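PDB 3BN1: perosamine synthetase, which transfers an amino group from L-glutamate to GDP-4-keto-6-deoxy-D-mannose, using pyridoxal 5'-phosphate, to make GDP-perosamine for the O-antigen of the bacterial outer membrane. Local coordinates for residues 7-12 against 358-363; 304-309 against 314-319. One frame throughout, in Å; residues are numbered along the deposited sequence.

Contact 1. Residues 7-12 against 358-363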
loop_
_atom_site.group_PDB
_atom_site.type_symbol
_atom_site.label_atom_id
_atom_site.label_comp_id
_atom_site.label_asym_id
_atom_site.label_seq_id
_atom_site.Cartn_x
_atom_site.Cartn_y
_atom_site.Cartn_z
ATOM N N PRO A 7 -3.714 17.846 30.159
ATOM C CA PRO A 7 -3.321 17.346 28.882
ATOM C C PRO A 7 -4.580 17.441 27.997
ATOM O O PRO A 7 -5.746 17.448 28.425
ATOM C CB PRO A 7 -3.013 15.880 29.187
ATOM C CG PRO A 7 -4.072 15.538 30.184
ATOM C CD PRO A 7 -4.183 16.777 31.054
ATOM N N ARG A 8 -4.304 17.458 26.711
ATOM C CA ARG A 8 -5.311 17.434 25.674
ATOM C C ARG A 8 -5.951 16.062 25.654
ATOM O O ARG A 8 -5.363 15.010 25.904
ATOM C CB ARG A 8 -4.629 17.625 24.316
ATOM C CG ARG A 8 -4.912 18.982 23.701
ATOM C CD ARG A 8 -4.373 18.990 22.298
ATOM N NE ARG A 8 -5.395 18.720 21.293
ATOM C CZ ARG A 8 -6.426 19.521 21.043
ATOM N NH1 ARG A 8 -6.596 20.637 21.761
ATOM N NH2 ARG A 8 -7.270 19.200 20.058
ATOM N N ILE A 9 -7.205 16.092 25.285
ATOM C CA ILE A 9 -7.926 14.850 25.154
ATOM C C ILE A 9 -8.003 14.661 23.613
ATOM O O ILE A 9 -8.471 15.546 22.872
ATOM C CB ILE A 9 -9.301 15.047 25.871
ATOM C CG1 ILE A 9 -9.157 14.747 27.375
ATOM C CG2 ILE A 9 -10.379 14.190 25.213
ATOM C CD1 ILE A 9 -10.231 15.473 28.214
ATOM N N SER A 10 -7.504 13.524 23.121
ATOM C CA SER A 10 -7.556 13.229 21.682
ATOM C C SER A 10 -8.760 12.358 21.340
ATOM O O SER A 10 -9.208 11.581 22.178
ATOM C CB SER A 10 -6.270 12.577 21.177
ATOM O OG SER A 10 -5.380 12.257 22.216
ATOM N N VAL A 11 -9.344 12.520 20.152
ATOM C CA VAL A 11 -10.527 11.704 19.788
ATOM C C VAL A 11 -10.274 10.191 19.815
ATOM O O VAL A 11 -11.179 9.416 20.131
ATOM C CB VAL A 11 -11.201 12.057 18.414
ATOM C CG1 VAL A 11 -12.116 13.262 18.501
ATOM C CG2 VAL A 11 -10.237 12.100 17.264
ATOM N N ALA A 12 -9.038 9.790 19.503
ATOM C CA ALA A 12 -8.627 8.402 19.459
ATOM C C ALA A 12 -7.169 8.372 19.837
ATOM O O ALA A 12 -6.576 9.410 20.100
ATOM C CB ALA A 12 -8.813 7.864 18.101
ATOM N N GLU A 358 -12.999 8.471 33.307
ATOM C CA GLU A 358 -14.285 9.039 33.652
ATOM C C GLU A 358 -14.097 10.557 33.809
ATOM O O GLU A 358 -14.934 11.338 33.379
ATOM C CB GLU A 358 -14.856 8.420 34.945
ATOM C CG GLU A 358 -16.256 8.926 35.126
ATOM C CD GLU A 358 -16.970 8.364 36.327
ATOM O OE1 GLU A 358 -16.367 7.490 36.950
ATOM O OE2 GLU A 358 -18.111 8.766 36.663
ATOM N N ALA A 359 -12.928 10.953 34.300
ATOM C CA ALA A 359 -12.669 12.376 34.498
ATOM C C ALA A 359 -12.582 13.080 33.159
ATOM O O ALA A 359 -13.131 14.161 32.996
ATOM C CB ALA A 359 -11.394 12.587 35.317
ATOM N N ASP A 360 -11.907 12.436 32.210
ATOM C CA ASP A 360 -11.760 12.942 30.845
ATOM C C ASP A 360 -13.154 13.183 30.271
ATOM O O ASP A 360 -13.394 14.201 29.602
ATOM C CB ASP A 360 -11.157 11.876 29.928
ATOM C CG ASP A 360 -9.686 11.590 30.195
ATOM O OD1 ASP A 360 -9.038 12.442 30.829
ATOM O OD2 ASP A 360 -9.173 10.539 29.738
ATOM N N ILE A 361 -14.031 12.193 30.492
ATOM C CA ILE A 361 -15.374 12.263 29.975
ATOM C C ILE A 361 -16.097 13.364 30.699
ATOM O O ILE A 361 -16.781 14.178 30.080
ATOM C CB ILE A 361 -16.154 10.939 29.969
ATOM C CG1 ILE A 361 -15.383 9.840 29.200
ATOM C CG2 ILE A 361 -17.609 11.195 29.549
ATOM C CD1 ILE A 361 -14.695 10.347 27.864
ATOM N N ASP A 362 -15.892 13.470 31.998
ATOM C CA ASP A 362 -16.529 14.579 32.679
ATOM C C ASP A 362 -16.175 15.939 32.002
ATOM O O ASP A 362 -17.015 16.842 31.797
ATOM C CB ASP A 362 -16.005 14.585 34.116
ATOM C CG ASP A 362 -16.726 13.586 34.999
ATOM O OD1 ASP A 362 -17.856 13.195 34.635
ATOM O OD2 ASP A 362 -16.176 13.196 36.057
ATOM N N ARG A 363 -14.904 16.054 31.675
ATOM C CA ARG A 363 -14.304 17.245 31.058
ATOM C C ARG A 363 -14.919 17.537 29.698
ATOM O O ARG A 363 -15.309 18.662 29.412
ATOM C CB ARG A 363 -12.810 16.978 30.893
ATOM C CG ARG A 363 -12.070 18.204 30.431
ATOM C CD ARG A 363 -10.542 18.100 30.658
ATOM N NE ARG A 363 -9.851 19.027 29.760
ATOM C CZ ARG A 363 -8.700 18.787 29.139
ATOM N NH1 ARG A 363 -8.026 17.648 29.334
ATOM N NH2 ARG A 363 -8.184 19.732 28.366
#
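Arg363 leaves its helix with CG anti to the backbone N (chi1 -173°) and stays extended as far as NE, which carries the guanidinium across to the carbonyl of Pro7. Ile9 has CG1 beside its own backbone N, and its terminal methyl comes to lie against that same arm. The two side chains run past each other in opposite directions, with CD1 of Ile9 3.6 Å from CD of Arg363 and also close to CB of Asp360. Pro7 O meets the edge of the guanidinium near its plane. NH1 makes a nearly straight bond to it (166°), modelled at 2.5 Å, a length too short to be taken literally. NH2 adds a weak, bent bond to Pro7 O at 3.3 Å and another weak one to the carbonyl of Leu312. Asp360 contributes mainly packing here, since its OD2 bonds the backbone N of Thr357 at the start of the helix. The join thus pairs a charged group with neutral backbone carbonyls, and no salt bridge crosses it. The cation probably polarises Pro7 O, while the hydrocarbon part of the arginine shelters Ile9, tying the N-terminal segment to the C-terminal helix.

Contact 2. Residues 304-309 against 314-319. With AKG (2-oxoglutaric acid), chain G.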
loop_
_atom_site.group_PDB
_atom_site.type_symbol
_atom_site.label_atom_id
_atom_site.label_comp_id
_atom_site.label_asym_id
_atom_site.label_seq_id
_atom_site.Cartn_x
_atom_site.Cartn_y
_atom_site.Cartn_z
ATOM N N GLN A 304 -18.104 25.499 14.581
ATOM C CA GLN A 304 -17.691 26.406 15.662
ATOM C C GLN A 304 -17.487 25.630 16.995
ATOM O O GLN A 304 -16.560 25.883 17.712
ATOM C CB GLN A 304 -18.712 27.523 15.854
ATOM C CG GLN A 304 -18.193 28.653 16.745
ATOM C CD GLN A 304 -16.861 29.249 16.214
ATOM O OE1 GLN A 304 -16.809 29.679 15.082
ATOM N NE2 GLN A 304 -15.797 29.243 17.029
ATOM N N VAL A 305 -18.373 24.691 17.327
ATOM C CA VAL A 305 -18.253 23.850 18.510
ATOM C C VAL A 305 -16.937 23.096 18.464
ATOM O O VAL A 305 -16.239 23.050 19.462
ATOM C CB VAL A 305 -19.393 22.766 18.492
ATOM C CG1 VAL A 305 -19.091 21.618 19.485
ATOM C CG2 VAL A 305 -20.760 23.444 18.751
ATOM N N ILE A 306 -16.553 22.580 17.290
ATOM C CA ILE A 306 -15.285 21.838 17.183
ATOM C C ILE A 306 -14.165 22.816 17.503
ATOM O O ILE A 306 -13.248 22.527 18.281
ATOM C CB ILE A 306 -15.049 21.230 15.758
ATOM C CG1 ILE A 306 -15.896 19.961 15.534
ATOM C CG2 ILE A 306 -13.617 20.782 15.626
ATOM C CD1 ILE A 306 -16.214 19.649 14.044
ATOM N N LYS A 307 -14.268 24.027 16.969
ATOM C CA LYS A 307 -13.204 24.970 17.316
ATOM C C LYS A 307 -13.251 25.307 18.778
ATOM O O LYS A 307 -12.213 25.515 19.384
ATOM C CB LYS A 307 -13.364 26.292 16.570
ATOM C CG LYS A 307 -13.330 25.999 15.096
ATOM C CD LYS A 307 -13.511 27.217 14.278
ATOM C CE LYS A 307 -13.505 26.924 12.777
ATOM N NZ LYS A 307 -14.287 28.012 12.085
ATOM N N ASP A 308 -14.433 25.447 19.359
ATOM C CA ASP A 308 -14.404 25.823 20.762
ATOM C C ASP A 308 -13.903 24.707 21.654
ATOM O O ASP A 308 -13.235 24.932 22.671
ATOM C CB ASP A 308 -15.782 26.282 21.182
ATOM C CG ASP A 308 -16.236 27.511 20.409
ATOM O OD1 ASP A 308 -15.409 28.265 19.816
ATOM O OD2 ASP A 308 -17.463 27.749 20.411
ATOM N N LEU A 309 -14.216 23.481 21.276
ATOM C CA LEU A 309 -13.742 22.344 22.073
ATOM C C LEU A 309 -12.235 22.328 21.982
ATOM O O LEU A 309 -11.532 22.099 22.953
ATOM C CB LEU A 309 -14.338 21.026 21.531
ATOM C CG LEU A 309 -15.866 20.862 21.658
ATOM C CD1 LEU A 309 -16.481 19.735 20.881
ATOM C CD2 LEU A 309 -16.228 20.677 23.161
ATOM N N ILE A 314 -9.815 19.860 23.705
ATOM C CA ILE A 314 -10.580 18.668 23.367
ATOM C C ILE A 314 -10.741 18.473 21.877
ATOM O O ILE A 314 -11.332 19.305 21.157
ATOM C CB ILE A 314 -11.955 18.666 24.027
ATOM C CG1 ILE A 314 -11.781 18.349 25.505
ATOM C CG2 ILE A 314 -12.872 17.605 23.431
ATOM C CD1 ILE A 314 -12.599 19.238 26.306
ATOM N N GLU A 315 -10.248 17.326 21.431
ATOM C CA GLU A 315 -10.389 16.954 20.020
ATOM C C GLU A 315 -11.773 16.376 19.695
ATOM O O GLU A 315 -12.324 15.589 20.453
ATOM C CB GLU A 315 -9.350 15.904 19.658
ATOM C CG GLU A 315 -9.316 15.709 18.146
ATOM C CD GLU A 315 -8.191 14.851 17.652
ATOM O OE1 GLU A 315 -7.616 14.105 18.480
ATOM O OE2 GLU A 315 -7.923 14.938 16.428
ATOM N N SER A 316 -12.333 16.751 18.554
ATOM C CA SER A 316 -13.613 16.197 18.089
ATOM C C SER A 316 -13.493 16.279 16.570
ATOM O O SER A 316 -12.511 16.822 16.058
ATOM C CB SER A 316 -14.828 17.001 18.628
ATOM O OG SER A 316 -14.844 18.361 18.245
ATOM N N ARG A 317 -14.491 15.866 15.812
ATOM C CA ARG A 317 -14.365 16.073 14.362
ATOM C C ARG A 317 -15.758 15.963 13.802
ATOM O O ARG A 317 -16.681 15.407 14.414
ATOM C CB ARG A 317 -13.470 15.049 13.676
ATOM C CG ARG A 317 -14.101 13.746 13.856
ATOM C CD ARG A 317 -13.284 12.505 13.483
ATOM N NE ARG A 317 -13.267 12.263 12.047
ATOM C CZ ARG A 317 -12.442 11.409 11.440
ATOM N NH1 ARG A 317 -12.528 11.298 10.115
ATOM N NH2 ARG A 317 -11.543 10.686 12.140
ATOM N N PRO A 318 -15.906 16.509 12.613
ATOM C CA PRO A 318 -17.209 16.470 12.007
ATOM C C PRO A 318 -17.544 15.097 11.494
ATOM O O PRO A 318 -16.678 14.242 11.206
ATOM C CB PRO A 318 -17.083 17.458 10.853
ATOM C CG PRO A 318 -15.638 17.518 10.529
ATOM C CD PRO A 318 -14.856 16.892 11.652
ATOM N N VAL A 319 -18.844 14.881 11.393
ATOM C CA VAL A 319 -19.236 13.641 10.729
ATOM C C VAL A 319 -18.749 13.819 9.270
ATOM O O VAL A 319 -18.694 14.914 8.712
ATOM C CB VAL A 319 -20.760 13.462 10.833
ATOM C CG1 VAL A 319 -21.324 12.673 9.701
ATOM C CG2 VAL A 319 -21.043 12.764 12.181
HETATM C C1 AKG G . -10.319 9.076 9.767
HETATM O O1 AKG G . -9.684 10.166 9.791
HETATM O O2 AKG G . -11.285 8.870 10.541
HETATM C C2 AKG G . -9.913 8.013 8.826
HETATM O O5 AKG G . -10.445 6.922 8.885
HETATM C C3 AKG G . -8.862 8.362 7.792
HETATM C C4 AKG G . -8.419 7.136 7.023
HETATM C C5 AKG G . -7.104 7.438 6.355
HETATM O O3 AKG G . -6.609 6.544 5.617
HETATM O O4 AKG G . -6.515 8.675 6.513
HETATM O O HOH W 1 -12.359 19.981 18.795
#
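A single water sits between Ile306, Ile314 and Ser316, bridging the helix to the chain that returns beside it. It donates to Ile306 O and to Ile314 O, each at 2.7 Å, and accepts from the hydroxyl of Ser316, so that three bonds fix it and two backbone carbonyls are satisfied in a buried place. Ser316 has OG tucked between its backbone N and carbonyl carbon (chi1 60°), which aims the hydroxyl at the helix. There OG is flanked by carbon: CG1 of Ile306 lies 3.3 Å from it, and CD1 of Leu309 comes nearly as close. A polar tip can be accommodated among these aliphatic groups because the water engages its proton.

On one side of the serine, CD1 of Ile306 rests on the chain at Pro318, 3.5 Å from Pro318 N. On the other, Leu309 O receives the backbone N of Ile314 at 2.9 Å, and CB of Leu309 packs against CG2 of Ile314.

Arg317 turns the other way. Its side chain bends at chi3 (-79°) and presents the edge of the guanidinium to the carboxylate next to the keto group of 2-oxoglutarate. NH1 makes a weak bond to O2 at 2.8 Å; the approach of NH2 to the same oxygen is implausibly short, so its length is doubtful. Arg233 and Gln215 of the second subunit also bind this ligand, and Tyr223 of that subunit packs on Arg317 and Pro318. An arginine from the C-terminal part of the chain facing this carboxylate, in a site completed by the partner subunit, recalls the substrate site of aspartate aminotransferase and its fold-type I relatives.

In the fold
Contact 1 joins the two ends of the chain, and both segments of contact 2 fall between them in sequence. Their centres lie about 13 Å apart, on the same side of the chain's centre. They meet directly where residues 7-12 run beside Glu315: Ile9 O is 2.9 Å from Glu315 N, and the side chain of Glu315 bonds the backbone N of Val11. Helix 358-371 is common to both, packing through Val371 on helix 302-311 and through Ala367 on Ile314. Strand 317-318 is an outer strand of the small antiparallel sheet, paired with 347-350. The N-terminal segment and C-terminal helix therefore frame the chain leading to Arg317 in the ligand pocket.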